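Local coordinates for protein glycoside Hydrolase (Bacteroides uniformis, PDB 5T99) that probably hydrolyses beta-galactosidic bonds of agarose-derived sugars as a family 2 glycoside hydrolase, and binds the galactose-like inhibitor galacto-isofagomine in its active site, at residues A[470-482]-A[530-544]. Numbering follows the deposited sequence. Where two conformers were deposited one is given.
Sequences GMNYKPGKYAEVQ and WAYPPDIEFHFQEMN. With GIF (D-galacto-isofagomine), chain C.
W530 turns the edge of its indole onto one face of the Y473 ring, an edge-to-face pair with planes at 55°. W530 CD1 lies over the ring centre, 3.7 Å from Y473 CD2. At the indole edge, in plane, W530 NE1 donates to the O atom of galacto-isofagomine at 3.0 Å. Y473 OH is hydrogen-bonded to E494 and S497 of the same pocket. The edge of Y473 also meets Y532, whose own face carries P475: P475 CG makes a CH-pi contact 3.9 Å from the ring centroid. F540 takes P475 O over one face, 3.3 Å from F540 CD1, and H539 ND1 over the other. P475 CA covers one Y478 face; N544 ND2 and E537 OE2 lie at its edge.

Within helix 534-543, E537 joins the two segments. Its CG is anti to the backbone N (chi1 -165°) and the chain bends at chi2, which brings the carboxylate between the tyrosines. Y478 OH donates to the syn lone pair of E537 OE2 at 2.5 Å, and Q541 NE2 uses the anti one. Y532 OH donates to E537 OE1 at 2.6 Å. With an alanine here, the hydroxyls of Y478 and Y532 would probably lose the carboxylate they share, and Q541 NE2 one of its acceptors. Near the helix end, Q482 NE2 reaches N544 OD1 at 2.8 Å in a weak, bent bond; its straighter bond goes to Y478 O, and F540 O holds N544 ND2.

Barrel strand 468-472 turns into helix 478-484, whose part 478-482 runs at 34° to helix 534-543. F547 stacks on Y478. Strands 490-495 and 549-552 touch E537; helix 598-607 packs against P534.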
# COMPACT_ATOMS: atom_id res chain seq x y z
N GLY A 470 5.39 -9.62 -16.94
CA GLY A 470 5.78 -8.25 -16.63
C GLY A 470 7.26 -8.01 -16.89
O GLY A 470 8.09 -8.81 -16.47
N MET A 471 7.59 -6.90 -17.55
CA MET A 471 8.99 -6.49 -17.76
C MET A 471 9.38 -5.34 -16.84
O MET A 471 8.68 -4.32 -16.76
CB MET A 471 9.21 -6.06 -19.21
CG MET A 471 8.92 -7.16 -20.21
SD MET A 471 9.27 -6.64 -21.89
CE MET A 471 11.02 -6.95 -21.97
N ASN A 472 10.52 -5.49 -16.16
CA ASN A 472 11.09 -4.42 -15.33
C ASN A 472 12.17 -3.67 -16.10
O ASN A 472 13.20 -4.25 -16.42
CB ASN A 472 11.68 -5.00 -14.06
CG ASN A 472 10.63 -5.49 -13.10
OD1 ASN A 472 9.48 -5.70 -13.48
ND2 ASN A 472 11.01 -5.64 -11.83
N TYR A 473 11.91 -2.40 -16.39
CA TYR A 473 12.89 -1.45 -16.98
C TYR A 473 13.40 -1.83 -18.37
O TYR A 473 14.61 -1.78 -18.62
CB TYR A 473 14.05 -1.21 -16.02
CG TYR A 473 13.59 -0.88 -14.62
CD1 TYR A 473 13.06 0.38 -14.32
CD2 TYR A 473 13.68 -1.83 -13.60
CE1 TYR A 473 12.64 0.69 -13.03
CE2 TYR A 473 13.26 -1.53 -12.32
CZ TYR A 473 12.74 -0.26 -12.05
OH TYR A 473 12.33 0.02 -10.79
N LYS A 474 12.48 -2.19 -19.27
CA LYS A 474 12.86 -2.64 -20.62
C LYS A 474 12.05 -1.99 -21.76
O LYS A 474 11.75 -2.67 -22.75
CB LYS A 474 12.72 -4.17 -20.70
CG LYS A 474 13.56 -4.95 -19.70
CD LYS A 474 15.05 -4.85 -20.00
CE LYS A 474 15.85 -5.60 -18.95
NZ LYS A 474 15.84 -4.91 -17.63
N PRO A 475 11.73 -0.69 -21.66
CA PRO A 475 10.94 -0.05 -22.73
C PRO A 475 11.61 -0.11 -24.10
O PRO A 475 10.93 -0.25 -25.11
CB PRO A 475 10.78 1.40 -22.25
CG PRO A 475 11.95 1.64 -21.36
CD PRO A 475 12.23 0.31 -20.69
N GLY A 476 12.95 -0.05 -24.11
CA GLY A 476 13.73 -0.24 -25.33
C GLY A 476 13.58 -1.61 -25.98
O GLY A 476 13.81 -1.74 -27.19
N LYS A 477 13.19 -2.62 -25.20
CA LYS A 477 12.97 -3.97 -25.74
C LYS A 477 11.51 -4.37 -25.97
O LYS A 477 11.25 -5.52 -26.32
CB LYS A 477 13.67 -4.99 -24.83
CG LYS A 477 15.16 -4.75 -24.65
CD LYS A 477 15.92 -4.85 -25.96
CE LYS A 477 17.43 -4.86 -25.74
NZ LYS A 477 18.12 -5.17 -27.02
N TYR A 478 10.56 -3.45 -25.80
CA TYR A 478 9.13 -3.81 -25.94
C TYR A 478 8.81 -4.31 -27.35
O TYR A 478 8.13 -5.32 -27.50
CB TYR A 478 8.20 -2.64 -25.59
CG TYR A 478 8.11 -2.24 -24.13
CD1 TYR A 478 8.76 -2.97 -23.11
CD2 TYR A 478 7.33 -1.16 -23.75
CE1 TYR A 478 8.65 -2.59 -21.77
CE2 TYR A 478 7.21 -0.79 -22.42
CZ TYR A 478 7.87 -1.50 -21.44
OH TYR A 478 7.75 -1.13 -20.13
N ALA A 479 9.29 -3.60 -28.37
CA ALA A 479 9.05 -4.00 -29.74
C ALA A 479 9.66 -5.37 -30.05
O ALA A 479 8.99 -6.23 -30.63
CB ALA A 479 9.58 -2.95 -30.71
N GLU A 480 10.91 -5.58 -29.65
CA GLU A 480 11.63 -6.82 -29.95
C GLU A 480 10.99 -8.05 -29.28
O GLU A 480 10.86 -9.09 -29.93
CB GLU A 480 13.12 -6.71 -29.57
CG GLU A 480 13.90 -8.01 -29.75
CD GLU A 480 15.38 -7.86 -29.48
OE1 GLU A 480 15.82 -8.24 -28.37
OE2 GLU A 480 16.11 -7.39 -30.37
N VAL A 481 10.60 -7.95 -28.01
CA VAL A 481 10.01 -9.10 -27.31
C VAL A 481 8.68 -9.53 -27.92
O VAL A 481 8.36 -10.71 -27.88
CB VAL A 481 9.87 -8.87 -25.79
CG1 VAL A 481 8.68 -7.96 -25.46
CG2 VAL A 481 9.76 -10.19 -25.05
N GLN A 482 7.93 -8.57 -28.47
CA GLN A 482 6.69 -8.87 -29.22
C GLN A 482 6.94 -9.56 -30.57
O GLN A 482 6.12 -10.37 -31.00
CB GLN A 482 5.85 -7.59 -29.44
CG GLN A 482 5.32 -6.96 -28.17
CD GLN A 482 4.65 -5.61 -28.42
OE1 GLN A 482 3.44 -5.55 -28.71
NE2 GLN A 482 5.42 -4.53 -28.29
N TRP A 530 19.92 1.38 -14.69
CA TRP A 530 18.75 0.88 -15.44
C TRP A 530 17.61 1.90 -15.51
O TRP A 530 16.59 1.65 -16.17
CB TRP A 530 18.22 -0.41 -14.80
CG TRP A 530 17.92 -0.27 -13.34
CD1 TRP A 530 16.74 0.14 -12.76
CD2 TRP A 530 18.83 -0.50 -12.25
NE1 TRP A 530 16.86 0.17 -11.39
CE2 TRP A 530 18.13 -0.22 -11.05
CE3 TRP A 530 20.17 -0.92 -12.18
CZ2 TRP A 530 18.72 -0.36 -9.78
CZ3 TRP A 530 20.78 -1.04 -10.92
CH2 TRP A 530 20.04 -0.76 -9.73
N ALA A 531 17.76 3.04 -14.83
CA ALA A 531 16.69 4.00 -14.72
C ALA A 531 16.57 4.85 -15.97
O ALA A 531 17.44 4.84 -16.84
CB ALA A 531 16.89 4.88 -13.50
N TYR A 532 15.46 5.57 -16.05
CA TYR A 532 15.20 6.50 -17.14
C TYR A 532 14.03 7.40 -16.76
O TYR A 532 13.21 7.00 -15.92
CB TYR A 532 14.89 5.74 -18.44
CG TYR A 532 13.88 4.63 -18.28
CD1 TYR A 532 12.52 4.87 -18.40
CD2 TYR A 532 14.29 3.33 -18.00
CE1 TYR A 532 11.59 3.86 -18.25
CE2 TYR A 532 13.36 2.30 -17.85
CZ TYR A 532 12.00 2.58 -17.97
OH TYR A 532 11.05 1.60 -17.81
N PRO A 533 13.93 8.60 -17.36
CA PRO A 533 12.83 9.49 -16.97
C PRO A 533 11.47 8.95 -17.41
O PRO A 533 11.41 8.17 -18.35
CB PRO A 533 13.15 10.81 -17.70
CG PRO A 533 14.53 10.66 -18.24
CD PRO A 533 14.76 9.18 -18.42
N PRO A 534 10.38 9.38 -16.76
CA PRO A 534 9.02 8.96 -17.14
C PRO A 534 8.68 9.15 -18.63
O PRO A 534 7.91 8.35 -19.19
CB PRO A 534 8.12 9.84 -16.27
CG PRO A 534 8.93 10.10 -15.05
CD PRO A 534 10.36 10.19 -15.52
N ASP A 535 9.25 10.19 -19.24
CA ASP A 535 9.01 10.52 -20.65
C ASP A 535 9.32 9.33 -21.57
O ASP A 535 8.63 9.11 -22.57
CB ASP A 535 9.88 11.73 -21.11
CG ASP A 535 9.91 12.89 -20.09
OD1 ASP A 535 9.75 14.07 -20.48
OD2 ASP A 535 10.14 12.61 -18.90
N ILE A 536 10.38 8.58 -21.23
CA ILE A 536 10.81 7.40 -21.99
C ILE A 536 9.76 6.29 -21.92
O ILE A 536 9.46 5.66 -22.95
CB ILE A 536 12.20 6.89 -21.49
CG1 ILE A 536 13.31 7.88 -21.83
CG2 ILE A 536 12.54 5.50 -22.05
CD1 ILE A 536 13.64 7.99 -23.31
N GLU A 537 9.19 6.04 -20.74
CA GLU A 537 8.14 5.02 -20.63
C GLU A 537 6.88 5.44 -21.42
O GLU A 537 6.34 4.64 -22.19
CB GLU A 537 7.77 4.72 -19.18
CG GLU A 537 6.95 3.44 -19.00
CD GLU A 537 7.66 2.17 -19.42
OE1 GLU A 537 8.89 2.06 -19.21
OE2 GLU A 537 6.98 1.27 -19.95
N PHE A 538 6.46 6.70 -21.25
CA PHE A 538 5.30 7.23 -21.99
C PHE A 538 5.46 7.01 -23.49
O PHE A 538 4.53 6.55 -24.16
CB PHE A 538 5.07 8.73 -21.73
CG PHE A 538 4.85 9.10 -20.29
CD1 PHE A 538 4.44 8.15 -19.33
CD2 PHE A 538 5.03 10.40 -19.88
CE1 PHE A 538 4.26 8.50 -18.02
CE2 PHE A 538 4.84 10.77 -18.56
CZ PHE A 538 4.46 9.83 -17.62
N HIS A 539 6.65 7.34 -23.99
CA HIS A 539 6.97 7.18 -25.39
C HIS A 539 6.80 5.73 -25.85
O HIS A 539 6.09 5.47 -26.82
CB HIS A 539 8.40 7.65 -25.67
CG HIS A 539 8.78 7.60 -27.11
ND1 HIS A 539 9.71 6.71 -27.61
CD2 HIS A 539 8.31 8.29 -28.17
CE1 HIS A 539 9.83 6.88 -28.91
NE2 HIS A 539 8.98 7.83 -29.28
N PHE A 540 7.43 4.80 -25.14
CA PHE A 540 7.39 3.39 -25.54
C PHE A 540 6.04 2.72 -25.24
O PHE A 540 5.69 1.76 -25.94
CB PHE A 540 8.59 2.61 -24.97
CG PHE A 540 9.90 2.89 -25.69
CD1 PHE A 540 10.14 2.39 -26.97
CD2 PHE A 540 10.91 3.65 -25.08
CE1 PHE A 540 11.34 2.65 -27.64
CE2 PHE A 540 12.12 3.90 -25.75
CZ PHE A 540 12.33 3.40 -27.02
N GLN A 541 5.28 3.21 -24.26
CA GLN A 541 3.88 2.77 -24.06
C GLN A 541 3.00 3.16 -25.25
O GLN A 541 2.17 2.35 -25.68
CB GLN A 541 3.26 3.32 -22.77
CG GLN A 541 3.82 2.71 -21.49
CD GLN A 541 3.34 1.28 -21.18
OE1 GLN A 541 2.30 0.81 -21.65
NE2 GLN A 541 4.13 0.59 -20.36
N GLU A 542 3.17 4.38 -25.76
CA GLU A 542 2.40 4.82 -26.94
C GLU A 542 2.75 4.04 -28.20
O GLU A 542 1.86 3.71 -28.96
CB GLU A 542 2.56 6.32 -27.19
CG GLU A 542 1.86 7.17 -26.14
CD GLU A 542 2.15 8.66 -26.25
OE1 GLU A 542 2.48 9.12 -27.39
OE2 GLU A 542 2.05 9.37 -25.21
N MET A 543 4.03 3.73 -28.40
CA MET A 543 4.44 2.96 -29.58
C MET A 543 4.13 1.46 -29.50
O MET A 543 4.22 0.76 -30.51
CB MET A 543 5.94 3.17 -29.85
CG MET A 543 6.31 4.61 -30.20
SD MET A 543 5.17 5.39 -31.35
CE MET A 543 5.35 4.34 -32.79
N ASN A 544 3.77 0.96 -28.31
CA ASN A 544 3.47 -0.46 -28.10
C ASN A 544 2.12 -0.63 -27.37
O ASN A 544 2.08 -0.97 -26.18
CB ASN A 544 4.62 -1.13 -27.33
CG ASN A 544 5.94 -1.14 -28.11
OD1 ASN A 544 6.14 -1.95 -29.02
ND2 ASN A 544 6.84 -0.23 -27.75
C GIF C . 13.31 -3.90 -7.49
N GIF C . 13.77 -3.28 -8.73
O GIF C . 15.60 0.72 -8.69
C1 GIF C . 12.94 -2.83 -6.48
O1 GIF C . 15.20 -2.40 -5.78
C2 GIF C . 14.04 -1.78 -6.35
O2 GIF C . 12.71 -3.44 -5.22
C3 GIF C . 14.40 -1.16 -7.69
C4 GIF C . 14.78 -2.24 -8.70
C5 GIF C . 15.54 -0.15 -7.54
O HOH W 1 16.75 -0.17 -18.19